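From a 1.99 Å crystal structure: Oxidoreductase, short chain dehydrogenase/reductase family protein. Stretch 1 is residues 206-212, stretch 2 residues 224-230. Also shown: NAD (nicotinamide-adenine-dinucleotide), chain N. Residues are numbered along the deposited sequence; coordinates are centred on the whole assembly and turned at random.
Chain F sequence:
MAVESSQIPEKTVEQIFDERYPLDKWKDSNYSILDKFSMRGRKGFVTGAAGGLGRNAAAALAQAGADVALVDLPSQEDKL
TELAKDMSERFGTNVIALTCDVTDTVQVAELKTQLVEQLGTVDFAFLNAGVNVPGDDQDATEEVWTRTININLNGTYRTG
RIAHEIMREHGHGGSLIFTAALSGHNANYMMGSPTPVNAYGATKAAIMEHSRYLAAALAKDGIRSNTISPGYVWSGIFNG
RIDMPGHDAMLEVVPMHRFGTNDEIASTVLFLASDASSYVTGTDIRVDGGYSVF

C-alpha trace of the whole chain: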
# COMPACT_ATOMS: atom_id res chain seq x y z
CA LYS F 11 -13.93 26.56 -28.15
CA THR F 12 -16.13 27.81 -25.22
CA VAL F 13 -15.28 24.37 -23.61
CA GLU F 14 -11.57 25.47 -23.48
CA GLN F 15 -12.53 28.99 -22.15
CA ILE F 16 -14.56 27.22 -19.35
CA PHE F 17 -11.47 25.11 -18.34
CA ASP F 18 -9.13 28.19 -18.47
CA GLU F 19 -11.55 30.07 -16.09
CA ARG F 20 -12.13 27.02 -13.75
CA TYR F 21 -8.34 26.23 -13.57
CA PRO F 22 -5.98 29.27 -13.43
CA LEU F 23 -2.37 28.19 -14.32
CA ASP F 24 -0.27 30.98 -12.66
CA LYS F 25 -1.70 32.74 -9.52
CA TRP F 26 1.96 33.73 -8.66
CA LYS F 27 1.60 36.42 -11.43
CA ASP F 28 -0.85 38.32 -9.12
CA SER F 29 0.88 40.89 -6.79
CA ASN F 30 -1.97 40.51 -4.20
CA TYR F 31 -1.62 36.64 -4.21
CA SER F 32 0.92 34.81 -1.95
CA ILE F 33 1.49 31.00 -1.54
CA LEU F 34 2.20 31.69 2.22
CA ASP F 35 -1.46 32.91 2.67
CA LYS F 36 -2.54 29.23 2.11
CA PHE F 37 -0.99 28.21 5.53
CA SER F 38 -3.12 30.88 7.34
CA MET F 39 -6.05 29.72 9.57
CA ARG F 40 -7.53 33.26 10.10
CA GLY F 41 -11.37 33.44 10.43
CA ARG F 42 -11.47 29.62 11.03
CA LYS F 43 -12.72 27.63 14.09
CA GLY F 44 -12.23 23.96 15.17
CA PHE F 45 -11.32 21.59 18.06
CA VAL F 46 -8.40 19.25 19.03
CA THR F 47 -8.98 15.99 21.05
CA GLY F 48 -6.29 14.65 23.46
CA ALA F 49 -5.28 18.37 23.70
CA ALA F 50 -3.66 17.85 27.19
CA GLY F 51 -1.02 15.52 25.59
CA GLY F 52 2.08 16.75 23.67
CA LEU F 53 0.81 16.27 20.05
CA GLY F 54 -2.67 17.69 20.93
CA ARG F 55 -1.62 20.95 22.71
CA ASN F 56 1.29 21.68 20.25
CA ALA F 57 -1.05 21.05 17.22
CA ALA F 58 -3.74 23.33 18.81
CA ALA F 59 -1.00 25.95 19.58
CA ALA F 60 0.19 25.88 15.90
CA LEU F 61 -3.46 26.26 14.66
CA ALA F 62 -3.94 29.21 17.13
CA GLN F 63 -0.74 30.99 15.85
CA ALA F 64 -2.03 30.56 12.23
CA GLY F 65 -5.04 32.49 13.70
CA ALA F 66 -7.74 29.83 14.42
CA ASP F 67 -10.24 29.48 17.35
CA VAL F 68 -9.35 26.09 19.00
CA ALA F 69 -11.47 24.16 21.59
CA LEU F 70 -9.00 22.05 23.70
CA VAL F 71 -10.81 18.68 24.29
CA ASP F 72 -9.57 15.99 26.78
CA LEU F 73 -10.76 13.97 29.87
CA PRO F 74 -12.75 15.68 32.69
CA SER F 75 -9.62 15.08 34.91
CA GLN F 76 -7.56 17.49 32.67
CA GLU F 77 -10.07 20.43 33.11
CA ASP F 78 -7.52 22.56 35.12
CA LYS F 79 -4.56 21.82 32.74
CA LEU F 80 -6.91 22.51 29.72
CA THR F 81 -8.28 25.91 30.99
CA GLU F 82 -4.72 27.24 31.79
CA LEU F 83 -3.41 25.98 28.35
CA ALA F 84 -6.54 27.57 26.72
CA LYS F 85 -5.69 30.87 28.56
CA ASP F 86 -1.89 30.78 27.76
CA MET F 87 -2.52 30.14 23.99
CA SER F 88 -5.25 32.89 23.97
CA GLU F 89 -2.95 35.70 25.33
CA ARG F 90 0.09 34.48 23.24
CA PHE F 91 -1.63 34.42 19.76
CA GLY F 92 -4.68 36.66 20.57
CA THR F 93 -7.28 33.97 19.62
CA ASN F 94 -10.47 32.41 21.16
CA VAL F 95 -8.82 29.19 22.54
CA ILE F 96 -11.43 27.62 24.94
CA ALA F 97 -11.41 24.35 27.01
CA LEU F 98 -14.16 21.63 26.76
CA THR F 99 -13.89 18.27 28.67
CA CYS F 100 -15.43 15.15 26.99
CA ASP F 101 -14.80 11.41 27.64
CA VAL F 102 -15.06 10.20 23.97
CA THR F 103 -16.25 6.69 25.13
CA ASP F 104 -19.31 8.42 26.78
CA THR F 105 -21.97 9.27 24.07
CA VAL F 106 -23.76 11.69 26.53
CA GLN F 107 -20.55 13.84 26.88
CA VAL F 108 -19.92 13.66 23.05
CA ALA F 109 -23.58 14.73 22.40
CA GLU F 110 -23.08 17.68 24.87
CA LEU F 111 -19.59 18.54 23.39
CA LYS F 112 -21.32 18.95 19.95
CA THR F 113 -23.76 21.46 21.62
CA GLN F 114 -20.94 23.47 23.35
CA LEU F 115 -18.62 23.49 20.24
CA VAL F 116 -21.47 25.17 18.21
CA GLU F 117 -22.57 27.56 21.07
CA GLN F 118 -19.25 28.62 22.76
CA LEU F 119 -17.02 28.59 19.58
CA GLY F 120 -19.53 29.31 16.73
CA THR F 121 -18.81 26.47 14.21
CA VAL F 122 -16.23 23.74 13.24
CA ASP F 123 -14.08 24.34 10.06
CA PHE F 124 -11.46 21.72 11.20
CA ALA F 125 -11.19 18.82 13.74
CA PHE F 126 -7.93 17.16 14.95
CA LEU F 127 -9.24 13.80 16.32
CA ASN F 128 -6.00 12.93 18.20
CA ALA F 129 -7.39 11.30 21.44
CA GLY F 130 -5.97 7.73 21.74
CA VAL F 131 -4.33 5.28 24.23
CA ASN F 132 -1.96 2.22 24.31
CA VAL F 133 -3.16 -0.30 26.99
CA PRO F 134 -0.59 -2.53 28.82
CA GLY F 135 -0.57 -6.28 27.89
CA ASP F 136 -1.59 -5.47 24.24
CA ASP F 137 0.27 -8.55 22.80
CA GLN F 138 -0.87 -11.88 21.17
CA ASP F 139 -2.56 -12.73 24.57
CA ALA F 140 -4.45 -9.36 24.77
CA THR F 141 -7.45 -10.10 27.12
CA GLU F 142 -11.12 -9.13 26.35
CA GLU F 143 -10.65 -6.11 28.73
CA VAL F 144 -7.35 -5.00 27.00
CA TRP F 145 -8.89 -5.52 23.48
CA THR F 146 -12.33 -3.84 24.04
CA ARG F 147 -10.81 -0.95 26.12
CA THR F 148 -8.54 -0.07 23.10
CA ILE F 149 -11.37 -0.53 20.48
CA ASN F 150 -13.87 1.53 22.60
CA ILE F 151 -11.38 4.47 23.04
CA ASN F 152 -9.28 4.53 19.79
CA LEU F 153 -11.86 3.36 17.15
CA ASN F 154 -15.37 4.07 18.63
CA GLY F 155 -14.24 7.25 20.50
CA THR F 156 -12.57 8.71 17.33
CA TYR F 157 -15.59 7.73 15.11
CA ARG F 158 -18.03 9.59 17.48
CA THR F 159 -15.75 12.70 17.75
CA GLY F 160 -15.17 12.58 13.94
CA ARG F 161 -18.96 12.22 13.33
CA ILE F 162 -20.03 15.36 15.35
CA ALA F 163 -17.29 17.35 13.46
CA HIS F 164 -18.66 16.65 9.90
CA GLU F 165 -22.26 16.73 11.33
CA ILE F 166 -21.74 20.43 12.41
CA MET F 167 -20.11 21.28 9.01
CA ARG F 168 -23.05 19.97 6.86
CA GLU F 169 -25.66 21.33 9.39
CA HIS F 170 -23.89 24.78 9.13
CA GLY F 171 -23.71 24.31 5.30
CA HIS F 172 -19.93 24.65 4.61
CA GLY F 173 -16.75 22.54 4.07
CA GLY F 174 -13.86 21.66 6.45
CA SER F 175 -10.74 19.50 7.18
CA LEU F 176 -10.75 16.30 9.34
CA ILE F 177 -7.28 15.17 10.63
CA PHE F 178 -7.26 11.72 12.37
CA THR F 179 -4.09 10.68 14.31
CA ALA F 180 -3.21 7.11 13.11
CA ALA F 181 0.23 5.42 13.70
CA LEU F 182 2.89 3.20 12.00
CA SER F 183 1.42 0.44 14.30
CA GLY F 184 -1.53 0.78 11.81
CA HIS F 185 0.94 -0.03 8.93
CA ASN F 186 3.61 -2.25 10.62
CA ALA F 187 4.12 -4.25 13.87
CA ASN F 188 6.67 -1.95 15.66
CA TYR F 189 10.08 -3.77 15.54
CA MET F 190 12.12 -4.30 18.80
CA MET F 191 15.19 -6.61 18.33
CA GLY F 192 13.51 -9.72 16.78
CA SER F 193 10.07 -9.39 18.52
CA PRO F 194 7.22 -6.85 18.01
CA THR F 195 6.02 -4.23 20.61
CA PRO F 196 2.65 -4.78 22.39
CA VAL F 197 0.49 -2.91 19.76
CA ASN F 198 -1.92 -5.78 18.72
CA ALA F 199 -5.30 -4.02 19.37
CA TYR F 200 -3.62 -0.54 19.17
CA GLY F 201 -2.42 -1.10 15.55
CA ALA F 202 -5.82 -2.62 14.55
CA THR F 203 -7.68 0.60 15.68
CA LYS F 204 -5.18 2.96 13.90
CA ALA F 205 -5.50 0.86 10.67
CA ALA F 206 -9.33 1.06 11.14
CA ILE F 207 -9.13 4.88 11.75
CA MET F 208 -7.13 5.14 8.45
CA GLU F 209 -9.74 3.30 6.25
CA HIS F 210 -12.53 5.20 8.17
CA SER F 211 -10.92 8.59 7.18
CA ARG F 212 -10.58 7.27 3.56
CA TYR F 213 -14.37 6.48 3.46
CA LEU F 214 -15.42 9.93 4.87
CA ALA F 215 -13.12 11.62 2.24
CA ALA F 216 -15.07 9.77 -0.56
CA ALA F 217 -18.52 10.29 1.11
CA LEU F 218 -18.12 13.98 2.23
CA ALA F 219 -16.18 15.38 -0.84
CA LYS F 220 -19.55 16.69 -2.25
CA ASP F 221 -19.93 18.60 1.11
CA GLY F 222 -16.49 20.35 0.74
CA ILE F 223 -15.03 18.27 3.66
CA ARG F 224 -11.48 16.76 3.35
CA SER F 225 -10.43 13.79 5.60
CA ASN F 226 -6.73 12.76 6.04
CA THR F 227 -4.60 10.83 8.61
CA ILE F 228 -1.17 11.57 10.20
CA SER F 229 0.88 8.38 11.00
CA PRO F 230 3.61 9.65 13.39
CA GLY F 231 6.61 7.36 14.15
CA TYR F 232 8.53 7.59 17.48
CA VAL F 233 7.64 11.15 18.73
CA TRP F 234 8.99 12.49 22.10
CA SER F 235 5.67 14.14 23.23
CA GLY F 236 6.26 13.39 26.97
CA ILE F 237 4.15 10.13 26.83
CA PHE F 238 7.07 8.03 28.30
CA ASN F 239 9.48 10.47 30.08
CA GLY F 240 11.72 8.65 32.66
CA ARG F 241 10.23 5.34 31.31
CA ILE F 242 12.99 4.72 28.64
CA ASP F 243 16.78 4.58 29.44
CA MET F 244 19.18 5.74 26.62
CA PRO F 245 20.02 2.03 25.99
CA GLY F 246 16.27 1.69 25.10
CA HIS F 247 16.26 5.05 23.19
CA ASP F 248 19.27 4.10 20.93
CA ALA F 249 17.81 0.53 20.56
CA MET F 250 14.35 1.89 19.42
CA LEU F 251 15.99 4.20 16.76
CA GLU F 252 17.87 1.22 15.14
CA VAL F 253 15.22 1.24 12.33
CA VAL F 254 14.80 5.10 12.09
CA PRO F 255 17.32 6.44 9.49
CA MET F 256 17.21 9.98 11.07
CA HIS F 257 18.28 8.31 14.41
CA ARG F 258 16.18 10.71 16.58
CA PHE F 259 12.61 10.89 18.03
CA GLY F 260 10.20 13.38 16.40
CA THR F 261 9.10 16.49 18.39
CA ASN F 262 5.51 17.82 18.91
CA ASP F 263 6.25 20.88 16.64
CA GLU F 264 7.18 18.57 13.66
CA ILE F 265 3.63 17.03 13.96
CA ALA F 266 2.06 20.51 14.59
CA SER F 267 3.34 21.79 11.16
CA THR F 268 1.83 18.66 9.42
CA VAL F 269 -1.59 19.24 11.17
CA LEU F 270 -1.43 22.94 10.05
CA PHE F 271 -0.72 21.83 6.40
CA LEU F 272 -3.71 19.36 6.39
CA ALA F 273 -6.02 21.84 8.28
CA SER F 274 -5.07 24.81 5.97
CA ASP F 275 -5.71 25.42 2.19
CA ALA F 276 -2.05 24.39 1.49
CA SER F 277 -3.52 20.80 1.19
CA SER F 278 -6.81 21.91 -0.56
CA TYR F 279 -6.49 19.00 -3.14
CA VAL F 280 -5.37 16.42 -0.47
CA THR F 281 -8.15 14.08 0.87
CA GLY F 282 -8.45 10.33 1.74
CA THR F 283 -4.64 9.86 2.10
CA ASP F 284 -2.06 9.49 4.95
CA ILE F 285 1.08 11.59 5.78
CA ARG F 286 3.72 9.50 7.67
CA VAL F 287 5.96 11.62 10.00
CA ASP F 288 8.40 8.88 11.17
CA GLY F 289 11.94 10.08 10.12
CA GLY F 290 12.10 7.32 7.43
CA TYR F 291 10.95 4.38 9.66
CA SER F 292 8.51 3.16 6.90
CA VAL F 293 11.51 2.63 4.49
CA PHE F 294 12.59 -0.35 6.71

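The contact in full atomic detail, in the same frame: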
# COMPACT_ATOMS: atom_id res chain seq x y z
N ALA F 206 -7.87 0.86 11.28
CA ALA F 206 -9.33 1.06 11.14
C ALA F 206 -9.63 2.55 10.97
O ALA F 206 -10.42 2.89 10.07
CB ALA F 206 -10.06 0.48 12.33
N ILE F 207 -9.02 3.39 11.81
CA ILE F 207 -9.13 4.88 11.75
C ILE F 207 -8.73 5.35 10.35
O ILE F 207 -9.43 6.22 9.80
CB ILE F 207 -8.28 5.54 12.86
CG1 ILE F 207 -8.91 5.35 14.24
CG2 ILE F 207 -8.04 7.02 12.56
CD1 ILE F 207 -7.97 5.61 15.39
N MET F 208 -7.66 4.78 9.79
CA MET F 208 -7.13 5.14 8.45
C MET F 208 -8.20 4.91 7.37
O MET F 208 -8.50 5.86 6.63
CB MET F 208 -5.87 4.33 8.11
CG MET F 208 -4.59 4.91 8.69
SD MET F 208 -3.10 4.03 8.14
CE MET F 208 -3.15 4.39 6.39
N GLU F 209 -8.75 3.69 7.29
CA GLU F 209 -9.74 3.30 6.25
C GLU F 209 -11.09 3.99 6.53
O GLU F 209 -11.88 4.14 5.57
CB GLU F 209 -9.88 1.78 6.18
CG GLU F 209 -10.73 1.29 5.02
CD GLU F 209 -10.31 1.80 3.65
OE1 GLU F 209 -9.09 1.96 3.42
OE2 GLU F 209 -11.20 2.03 2.80
N HIS F 210 -11.35 4.38 7.78
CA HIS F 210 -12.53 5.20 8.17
C HIS F 210 -12.40 6.60 7.55
O HIS F 210 -13.37 7.05 6.90
CB HIS F 210 -12.69 5.23 9.70
CG HIS F 210 -13.70 6.22 10.19
ND1 HIS F 210 -15.03 6.17 9.81
CD2 HIS F 210 -13.58 7.28 11.02
CE1 HIS F 210 -15.69 7.15 10.39
NE2 HIS F 210 -14.82 7.85 11.14
N SER F 211 -11.25 7.25 7.75
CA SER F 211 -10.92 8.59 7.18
C SER F 211 -11.05 8.55 5.66
O SER F 211 -11.65 9.48 5.09
CB SER F 211 -9.54 9.03 7.61
OG SER F 211 -9.22 10.31 7.07
N ARG F 212 -10.53 7.49 5.03
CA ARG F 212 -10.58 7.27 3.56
C ARG F 212 -12.04 7.23 3.09
O ARG F 212 -12.32 7.84 2.03
CB ARG F 212 -9.82 5.99 3.18
CG ARG F 212 -8.33 6.20 3.02
CD ARG F 212 -7.51 4.93 2.88
NE ARG F 212 -7.81 4.14 1.69
CZ ARG F 212 -7.45 4.45 0.45
NH1 ARG F 212 -6.79 5.57 0.18
NH2 ARG F 212 -7.78 3.64 -0.54
N ARG F 224 -12.66 17.63 3.57
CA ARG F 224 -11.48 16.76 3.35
C ARG F 224 -11.22 15.96 4.63
O ARG F 224 -11.49 16.49 5.72
CB ARG F 224 -10.26 17.60 2.96
CG ARG F 224 -10.44 18.37 1.66
CD ARG F 224 -9.23 19.19 1.26
NE ARG F 224 -8.80 20.14 2.28
CZ ARG F 224 -7.76 19.98 3.10
NH1 ARG F 224 -7.00 18.89 3.04
NH2 ARG F 224 -7.48 20.92 3.99
N SER F 225 -10.74 14.72 4.48
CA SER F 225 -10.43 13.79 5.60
C SER F 225 -9.09 13.09 5.32
O SER F 225 -9.00 12.36 4.31
CB SER F 225 -11.53 12.78 5.80
OG SER F 225 -11.23 11.91 6.89
N ASN F 226 -8.10 13.32 6.18
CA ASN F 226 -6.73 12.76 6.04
C ASN F 226 -6.27 12.24 7.40
O ASN F 226 -6.86 12.64 8.43
CB ASN F 226 -5.76 13.78 5.47
CG ASN F 226 -6.10 14.19 4.05
OD1 ASN F 226 -5.95 13.39 3.12
ND2 ASN F 226 -6.56 15.41 3.88
N THR F 227 -5.24 11.39 7.40
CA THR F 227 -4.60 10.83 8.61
C THR F 227 -3.14 11.27 8.67
O THR F 227 -2.52 11.47 7.61
CB THR F 227 -4.71 9.30 8.65
OG1 THR F 227 -4.09 8.80 7.46
CG2 THR F 227 -6.13 8.82 8.73
N ILE F 228 -2.62 11.40 9.89
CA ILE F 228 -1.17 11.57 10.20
C ILE F 228 -0.72 10.31 10.94
O ILE F 228 -1.35 9.98 11.96
CB ILE F 228 -0.93 12.86 11.00
CG1 ILE F 228 -1.45 14.08 10.25
CG2 ILE F 228 0.54 13.01 11.37
CD1 ILE F 228 -1.41 15.36 11.06
N SER F 229 0.30 9.62 10.42
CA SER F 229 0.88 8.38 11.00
C SER F 229 2.25 8.69 11.59
O SER F 229 3.27 8.37 10.98
CB SER F 229 0.94 7.30 9.96
OG SER F 229 -0.36 6.91 9.56
N PRO F 230 2.32 9.32 12.78
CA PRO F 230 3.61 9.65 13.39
C PRO F 230 4.38 8.37 13.75
O PRO F 230 3.75 7.38 14.09
CB PRO F 230 3.24 10.46 14.64
CG PRO F 230 1.83 10.04 14.96
CD PRO F 230 1.19 9.75 13.62
PA NAD N . -0.78 11.25 25.19
O1A NAD N . -1.12 10.00 25.94
O2A NAD N . -0.43 12.37 26.18
O5B NAD N . -2.00 11.74 24.29
C5B NAD N . -3.25 11.03 24.30
C4B NAD N . -4.33 12.00 24.85
O4B NAD N . -5.73 11.37 24.51
C3B NAD N . -4.27 12.14 26.10
O3B NAD N . -4.25 13.56 26.50
C2B NAD N . -5.64 11.42 26.73
O2B NAD N . -6.08 12.14 27.92
C1B NAD N . -6.52 11.48 25.81
N9A NAD N . -7.46 10.32 25.95
C8A NAD N . -7.37 8.97 26.03
N7A NAD N . -8.63 8.48 26.16
C5A NAD N . -9.48 9.52 26.16
C6A NAD N . -10.88 9.56 26.27
N6A NAD N . -11.93 8.60 26.42
N1A NAD N . -11.52 10.76 26.24
C2A NAD N . -10.81 11.92 26.11
N3A NAD N . -9.42 11.88 26.00
C4A NAD N . -8.77 10.67 26.03
O3 NAD N . 0.50 10.94 24.21
PN NAD N . 0.61 11.44 22.68
O1N NAD N . 1.96 11.06 22.15
O2N NAD N . 0.43 12.96 22.64
O5D NAD N . -0.51 10.70 21.82
C5D NAD N . -1.48 11.44 21.08
C4D NAD N . -2.01 10.56 19.92
O4D NAD N . -1.04 10.29 19.09
C3D NAD N . -2.53 9.23 20.43
O3D NAD N . -3.72 8.93 19.82
C2D NAD N . -1.43 8.21 20.03
O2D NAD N . -2.07 6.87 19.89
C1D NAD N . -0.96 8.68 18.93
N1N NAD N . 0.43 8.31 18.64
C2N NAD N . 1.48 8.81 19.40
C3N NAD N . 2.80 8.45 19.12
C7N NAD N . 3.98 8.99 19.97
O7N NAD N . 4.99 8.32 20.09
N7N NAD N . 3.90 10.26 20.61
C4N NAD N . 3.07 7.59 18.06
C5N NAD N . 2.03 7.09 17.29
C6N NAD N . 0.71 7.46 17.58
O HOH W 1 -5.83 7.35 5.72

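The contact between residues 206-212 and 224-230 is a small, close helix-on-strand packing in which short side chains bring two backbones together and a single serine-serine hydrogen bond ties them. It illustrates a general rule of alpha/beta architecture: where a helix lies on a strand, the size of the interface side chains limits how near the two backbones can come.

The helix runs nearly antiparallel to the strand, with 159° between their N-to-C directions and an axial closest approach of 7.4 Å. Register follows from this: Ser211 lies across from Ser225, with their CA atoms 5.5 Å apart, and Met208, one helical turn earlier, lies across from Thr227, CA to CA 6.2 Å. On the strand, alternation does the sorting. The CA-to-CB bonds of Ser225 and Thr227 point toward the helix, while those of Arg224 and Asn226 point away.

Ser211 is the centre of the contact. Its CA-to-CB bond points toward the strand, and its t rotamer carries OG to within 2.6 Å of Ser225 OG, also on a t side chain. This is a short hydrogen bond, and since each hydroxyl can give or accept a proton, either could be the donor. The backbone NH of Asn226 is also near, with its N 3.3 Å from Ser211 OG, but the angle is too poor for a hydrogen bond. The same serine contributes a nonpolar contact, its CB sitting 3.6 Å from Thr227 CG2.

Thr227 divides its chemistry between its two branches. The methyl CG2 packs against the helix, reaching Met208 CA at 3.8 Å as well as the CB of Ser211. The hydroxyl OG1 instead accepts a hydrogen bond from a water at 2.9 Å; the same water donates to Met208 O at 3.2 Å, so one solvent molecule bridges strand side chain and helix backbone. The Met208 carbonyl also accepts the helical hydrogen bond from Arg212 N, an N-to-O distance of 3.1 Å, so the water adds a second partner without breaking the helix.

Met208 extends the contact along the strand, its SD lying 4.2 Å from Ser229 OG, a loose approach. On the helix, Glu209 and Arg212 have CA-to-CB bonds directed away from the strand and pair with each other, Arg212 NE donating to Glu209 OE1 at 3.1 Å within a salt bridge. Beyond the packed region, the strand reaches the cofactor, where Pro230 O comes within 3.6 Å of NAD C5N.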